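Local coordinates for protein beta-porphyranase A (Bacteroides plebeius, PDB 4AW7) that hydrolyses the red-seaweed polysaccharide porphyran, cutting the (1->4) linkage between beta-D-galactose and alpha-L-galactose-6-sulfate, at residues A[57-60]-A[64-67]; A[283-288]-A[352-357]. One frame throughout, in Å; residues are numbered along the deposited sequence. Where two conformers were deposited one is given.

Overall arrangement
Interaction 1 comes first along the chain, and it is complete before interaction 2 begins. It joins the C-terminal end of helix 54-63 to the start of strand 66-71, in the beta-alpha-beta unit that begins with strand 45-46 of the parallel sheet. Interaction 2 ties the loop after strand 268-276, the strand that carries the probable nucleophile E272, to strand 353-355, which pairs with strand 340-342 in a small antiparallel ribbon. The two centres lie about 18 Å apart on the same side of the chain's centre. Helix 54-63 joins them directly, with F59 CD1 packed 3.9 Å from L355 CD1. An early element of the domain is thereby packed against a late one.

Interaction 1: residues A[57-60]-A[64-67]; sequences GKFL and QVGL
L60 keeps CG beside its backbone N and anti to its carbonyl carbon (chi1 -62°), and together with an extended chi2 (168°) this brings both methyls to 64-67, where V65, with CG1 anti to the backbone N, offers its own branches. L60 CD2 lies 3.7 Å from V65 CG1, the two side chains meeting at about a right angle, and it also touches the V65 carbonyl, 3.5 Å from O. The other methyl of L60 reaches further along the strand, with CD1 4.0 Å from CD2 of L67. V65 CG1 wedges between L60 CD2 and CE2 of the F59 ring, while V65 CG2 meets the same ring obliquely, 4.1 Å from F59 CZ. Alongside these apolar contacts the backbone closes the end of helix 54-63. V65 N donates to L60 O at 3.0 Å, in the carbonyl plane and on a lone pair, with a fairly straight N-H...O angle of 164°; Q64 N adds a weak bond to the same oxygen. The bond from V65 back to L60, the positive phi of Q64 and the apolar contact between V65 and L60 are the features expected of a Schellman-type helix end. It is the turn from helix to strand in the beta-alpha-beta unit 45-46, 54-63 and 66-71, and I46 on the first of these strands is touched by F59, L60 and V65 alike. With only an alanine in place of L60, L67 CD2 would probably lose the methyl it packs on and V65 CG1 one of its neighbours, opening a gap between helix and strand. On the polar side, Q64 OE1 accepts from the backbone N of N367, and Q64 O from R40.

Interaction 2: residues A[283-288]-A[352-357]; sequences DSYDDI and TWRLND
In the loop that leaves strand 268-276, D287 forms a salt bridge to R354 of strand 353-355. The arginine grips it end-on with two nitrogens converging on one oxygen: NH2 lies 3.1 Å and NH1 3.3 Å from D287 OD1. Both come to the syn side of that oxygen, which sits near the guanidinium plane, although the carboxylate is turned 74° from that plane. The arginine chain is extended as far as CD and then bends at chi3 (69°), swinging the guanidinium group into this position. On its anti lone pair the same oxygen receives the hydroxyl of Y285, whose OH donates to D287 OD1 over 2.6 Å, and this would help fix the rotation of the carboxylate. A water donating to D287 OD1 accepts from D357 N, bridging the segments. Y285 and N356 slide past each other in opposite directions: Y285 OH is 3.2 Å from N356 CB, and the amide lies nearly parallel to the ring (planes 5° apart), with ND2 3.4 Å from CE1. The amide is held at both ends, ND2 donating to A338 O and OD1 capping the backbone N of K358 ahead of helix 359-365. D286 OD1 accepts from I288 N in an Asx turn. With the Y285 side chain about 10 Å from a bound sulfated galactose, this is a long beta-to-alpha loop beside the substrate cleft of a (beta/alpha)8-type glycoside hydrolase.

Interaction 1: residues A[57-60]-A[64-67]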
loop_
_atom_site.group_PDB
_atom_site.type_symbol
_atom_site.label_atom_id
_atom_site.label_comp_id
_atom_site.label_asym_id
_atom_site.label_seq_id
_atom_site.Cartn_x
_atom_site.Cartn_y
_atom_site.Cartn_z
ATOM N N GLY A 57 -20.147 3.974 -13.202
ATOM C CA GLY A 57 -20.893 2.990 -12.438
ATOM C C GLY A 57 -20.967 1.653 -13.138
ATOM O O GLY A 57 -20.929 0.606 -12.488
ATOM N N LYS A 58 -21.125 1.673 -14.456
ATOM C CA LYS A 58 -21.138 0.446 -15.235
ATOM C C LYS A 58 -19.767 -0.248 -15.156
ATOM O O LYS A 58 -19.697 -1.443 -14.991
ATOM C CB LYS A 58 -21.535 0.716 -16.689
ATOM C CG LYS A 58 -21.518 -0.543 -17.584
ATOM C CD LYS A 58 -21.896 -0.191 -19.015
ATOM C CE LYS A 58 -21.156 -1.015 -20.053
ATOM N NZ LYS A 58 -21.362 -2.478 -19.885
ATOM N N PHE A 59 -18.688 0.511 -15.315
ATOM C CA PHE A 59 -17.324 -0.040 -15.190
ATOM C C PHE A 59 -17.166 -0.735 -13.814
ATOM O O PHE A 59 -16.619 -1.831 -13.717
ATOM C CB PHE A 59 -16.317 1.084 -15.362
ATOM C CG PHE A 59 -14.968 0.755 -14.777
ATOM C CD1 PHE A 59 -14.034 0.038 -15.496
ATOM C CD2 PHE A 59 -14.660 1.152 -13.500
ATOM C CE1 PHE A 59 -12.820 -0.317 -14.915
ATOM C CE2 PHE A 59 -13.437 0.831 -12.935
ATOM C CZ PHE A 59 -12.535 0.094 -13.637
ATOM N N LEU A 60 -17.613 -0.079 -12.750
ATOM C CA LEU A 60 -17.443 -0.665 -11.424
ATOM C C LEU A 60 -18.096 -2.019 -11.322
ATOM O O LEU A 60 -17.543 -2.944 -10.718
ATOM C CB LEU A 60 -17.959 0.252 -10.318
ATOM C CG LEU A 60 -17.263 1.631 -10.185
ATOM C CD1 LEU A 60 -18.076 2.526 -9.263
ATOM C CD2 LEU A 60 -15.819 1.523 -9.661
ATOM N N GLN A 64 -15.866 -5.256 -11.125
ATOM C CA GLN A 64 -15.928 -5.588 -9.694
ATOM C C GLN A 64 -14.950 -4.761 -8.860
ATOM O O GLN A 64 -14.058 -5.294 -8.181
ATOM C CB GLN A 64 -15.693 -7.089 -9.508
ATOM C CG GLN A 64 -16.602 -7.889 -10.394
ATOM C CD GLN A 64 -16.188 -9.346 -10.498
ATOM O OE1 GLN A 64 -15.147 -9.821 -9.928
ATOM N NE2 GLN A 64 -17.094 -10.115 -11.111
ATOM N N VAL A 65 -15.128 -3.455 -8.962
ATOM C CA VAL A 65 -14.222 -2.465 -8.433
ATOM C C VAL A 65 -14.965 -1.597 -7.395
ATOM O O VAL A 65 -16.152 -1.300 -7.566
ATOM C CB VAL A 65 -13.662 -1.615 -9.599
ATOM C CG1 VAL A 65 -12.747 -0.479 -9.111
ATOM C CG2 VAL A 65 -12.920 -2.538 -10.530
ATOM N N GLY A 66 -14.266 -1.169 -6.343
ATOM C CA GLY A 66 -14.791 -0.317 -5.282
ATOM C C GLY A 66 -14.184 1.071 -5.296
ATOM O O GLY A 66 -13.407 1.456 -6.182
ATOM N N LEU A 67 -14.599 1.825 -4.282
ATOM C CA LEU A 67 -14.127 3.209 -4.092
ATOM C C LEU A 67 -13.304 3.282 -2.824
ATOM O O LEU A 67 -13.399 2.409 -1.973
ATOM C CB LEU A 67 -15.342 4.142 -3.968
ATOM C CG LEU A 67 -16.375 3.963 -5.084
ATOM C CD1 LEU A 67 -17.575 4.858 -4.704
ATOM C CD2 LEU A 67 -15.841 4.262 -6.490
#

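Interaction 2: residues A[283-288]-A[352-357]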
loop_
_atom_site.group_PDB
_atom_site.type_symbol
_atom_site.label_atom_id
_atom_site.label_comp_id
_atom_site.label_asym_id
_atom_site.label_seq_id
_atom_site.Cartn_x
_atom_site.Cartn_y
_atom_site.Cartn_z
ATOM N N ASP A 283 0.985 17.391 -16.827
ATOM C CA ASP A 283 0.214 16.245 -16.315
ATOM C C ASP A 283 -0.846 15.750 -17.264
ATOM O O ASP A 283 -1.789 15.078 -16.852
ATOM C CB ASP A 283 -0.373 16.613 -14.953
ATOM C CG ASP A 283 -1.448 17.651 -15.011
ATOM O OD1 ASP A 283 -1.846 18.090 -16.117
ATOM O OD2 ASP A 283 -1.911 18.014 -13.917
ATOM N N SER A 284 -0.729 16.068 -18.545
ATOM C CA SER A 284 -1.717 15.637 -19.523
ATOM C C SER A 284 -1.634 14.147 -19.816
ATOM O O SER A 284 -0.560 13.530 -19.773
ATOM C CB SER A 284 -1.572 16.420 -20.830
ATOM O OG SER A 284 -1.799 17.799 -20.620
ATOM N N TYR A 285 -2.773 13.571 -20.149
ATOM C CA TYR A 285 -2.887 12.179 -20.508
ATOM C C TYR A 285 -2.350 11.918 -21.892
ATOM O O TYR A 285 -2.605 12.684 -22.841
ATOM C CB TYR A 285 -4.362 11.786 -20.507
ATOM C CG TYR A 285 -4.604 10.354 -20.941
ATOM C CD1 TYR A 285 -4.536 9.277 -20.029
ATOM C CD2 TYR A 285 -4.912 10.059 -22.262
ATOM C CE1 TYR A 285 -4.734 7.987 -20.460
ATOM C CE2 TYR A 285 -5.130 8.761 -22.695
ATOM C CZ TYR A 285 -5.041 7.720 -21.784
ATOM O OH TYR A 285 -5.261 6.432 -22.199
ATOM N N ASP A 286 -1.622 10.816 -21.994
ATOM C CA ASP A 286 -1.135 10.250 -23.237
ATOM C C ASP A 286 -1.435 8.738 -23.237
ATOM O O ASP A 286 -1.069 8.112 -22.266
ATOM C CB ASP A 286 0.384 10.470 -23.251
ATOM C CG ASP A 286 1.037 9.971 -24.499
ATOM O OD1 ASP A 286 1.324 8.780 -24.583
ATOM O OD2 ASP A 286 1.278 10.784 -25.408
ATOM N N ASP A 287 -2.002 8.158 -24.300
ATOM C CA ASP A 287 -2.322 6.708 -24.332
ATOM C C ASP A 287 -1.137 5.771 -24.082
ATOM O O ASP A 287 -1.351 4.659 -23.627
ATOM C CB ASP A 287 -2.929 6.243 -25.669
ATOM C CG ASP A 287 -4.443 6.412 -25.774
ATOM O OD1 ASP A 287 -5.193 6.283 -24.784
ATOM O OD2 ASP A 287 -4.905 6.603 -26.935
ATOM N N ILE A 288 0.080 6.167 -24.397
ATOM C CA ILE A 288 1.221 5.275 -24.139
ATOM C C ILE A 288 1.879 5.590 -22.818
ATOM O O ILE A 288 2.097 4.710 -21.985
ATOM C CB ILE A 288 2.296 5.363 -25.229
ATOM C CG1 ILE A 288 1.724 4.901 -26.584
ATOM C CG2 ILE A 288 3.512 4.529 -24.796
ATOM C CD1 ILE A 288 2.555 5.339 -27.811
ATOM N N THR A 352 -19.285 10.847 -26.322
ATOM C CA THR A 352 -19.079 9.494 -25.828
ATOM C C THR A 352 -17.704 9.449 -25.105
ATOM O O THR A 352 -16.838 10.272 -25.330
ATOM C CB THR A 352 -19.130 8.450 -26.961
ATOM O OG1 THR A 352 -18.251 8.850 -28.003
ATOM C CG2 THR A 352 -20.550 8.288 -27.532
ATOM N N TRP A 353 -17.550 8.447 -24.251
ATOM C CA TRP A 353 -16.360 8.288 -23.421
ATOM C C TRP A 353 -15.767 6.924 -23.649
ATOM O O TRP A 353 -16.495 5.933 -23.726
ATOM C CB TRP A 353 -16.713 8.436 -21.939
ATOM C CG TRP A 353 -17.156 9.825 -21.578
ATOM C CD1 TRP A 353 -18.430 10.335 -21.699
ATOM C CD2 TRP A 353 -16.346 10.895 -21.101
ATOM N NE1 TRP A 353 -18.464 11.633 -21.282
ATOM C CE2 TRP A 353 -17.199 12.012 -20.911
ATOM C CE3 TRP A 353 -14.996 11.011 -20.730
ATOM C CZ2 TRP A 353 -16.745 13.206 -20.411
ATOM C CZ3 TRP A 353 -14.555 12.220 -20.239
ATOM C CH2 TRP A 353 -15.422 13.312 -20.108
ATOM N N ARG A 354 -14.447 6.888 -23.757
ATOM C CA ARG A 354 -13.688 5.679 -24.040
ATOM C C ARG A 354 -12.983 5.234 -22.748
ATOM O O ARG A 354 -12.224 5.986 -22.144
ATOM C CB ARG A 354 -12.654 5.947 -25.160
ATOM C CG ARG A 354 -11.615 4.891 -25.406
ATOM C CD ARG A 354 -10.727 5.238 -26.607
ATOM N NE ARG A 354 -9.849 6.386 -26.356
ATOM C CZ ARG A 354 -8.664 6.303 -25.742
ATOM N NH1 ARG A 354 -8.213 5.129 -25.289
ATOM N NH2 ARG A 354 -7.923 7.401 -25.580
ATOM N N LEU A 355 -13.227 4.002 -22.354
ATOM C CA LEU A 355 -12.468 3.343 -21.283
ATOM C C LEU A 355 -11.075 2.981 -21.798
ATOM O O LEU A 355 -10.965 2.214 -22.750
ATOM C CB LEU A 355 -13.282 2.108 -20.859
ATOM C CG LEU A 355 -12.720 1.269 -19.744
ATOM C CD1 LEU A 355 -12.554 2.120 -18.436
ATOM C CD2 LEU A 355 -13.642 0.051 -19.548
ATOM N N ASN A 356 -10.018 3.548 -21.207
ATOM C CA ASN A 356 -8.658 3.316 -21.696
ATOM C C ASN A 356 -8.071 1.973 -21.224
ATOM O O ASN A 356 -8.721 1.220 -20.488
ATOM C CB ASN A 356 -7.757 4.523 -21.429
ATOM C CG ASN A 356 -7.494 4.775 -19.966
ATOM O OD1 ASN A 356 -7.325 3.825 -19.180
ATOM N ND2 ASN A 356 -7.381 6.055 -19.585
ATOM N N ASP A 357 -6.848 1.669 -21.659
ATOM C CA ASP A 357 -6.276 0.350 -21.431
ATOM C C ASP A 357 -5.907 0.091 -19.970
ATOM O O ASP A 357 -5.543 -1.053 -19.654
ATOM C CB ASP A 357 -5.063 0.077 -22.345
ATOM C CG ASP A 357 -5.443 -0.255 -23.756
ATOM O OD1 ASP A 357 -6.655 -0.330 -24.094
ATOM O OD2 ASP A 357 -4.496 -0.523 -24.531
HETATM O O HOH W 1 -5.723 3.161 -23.969
#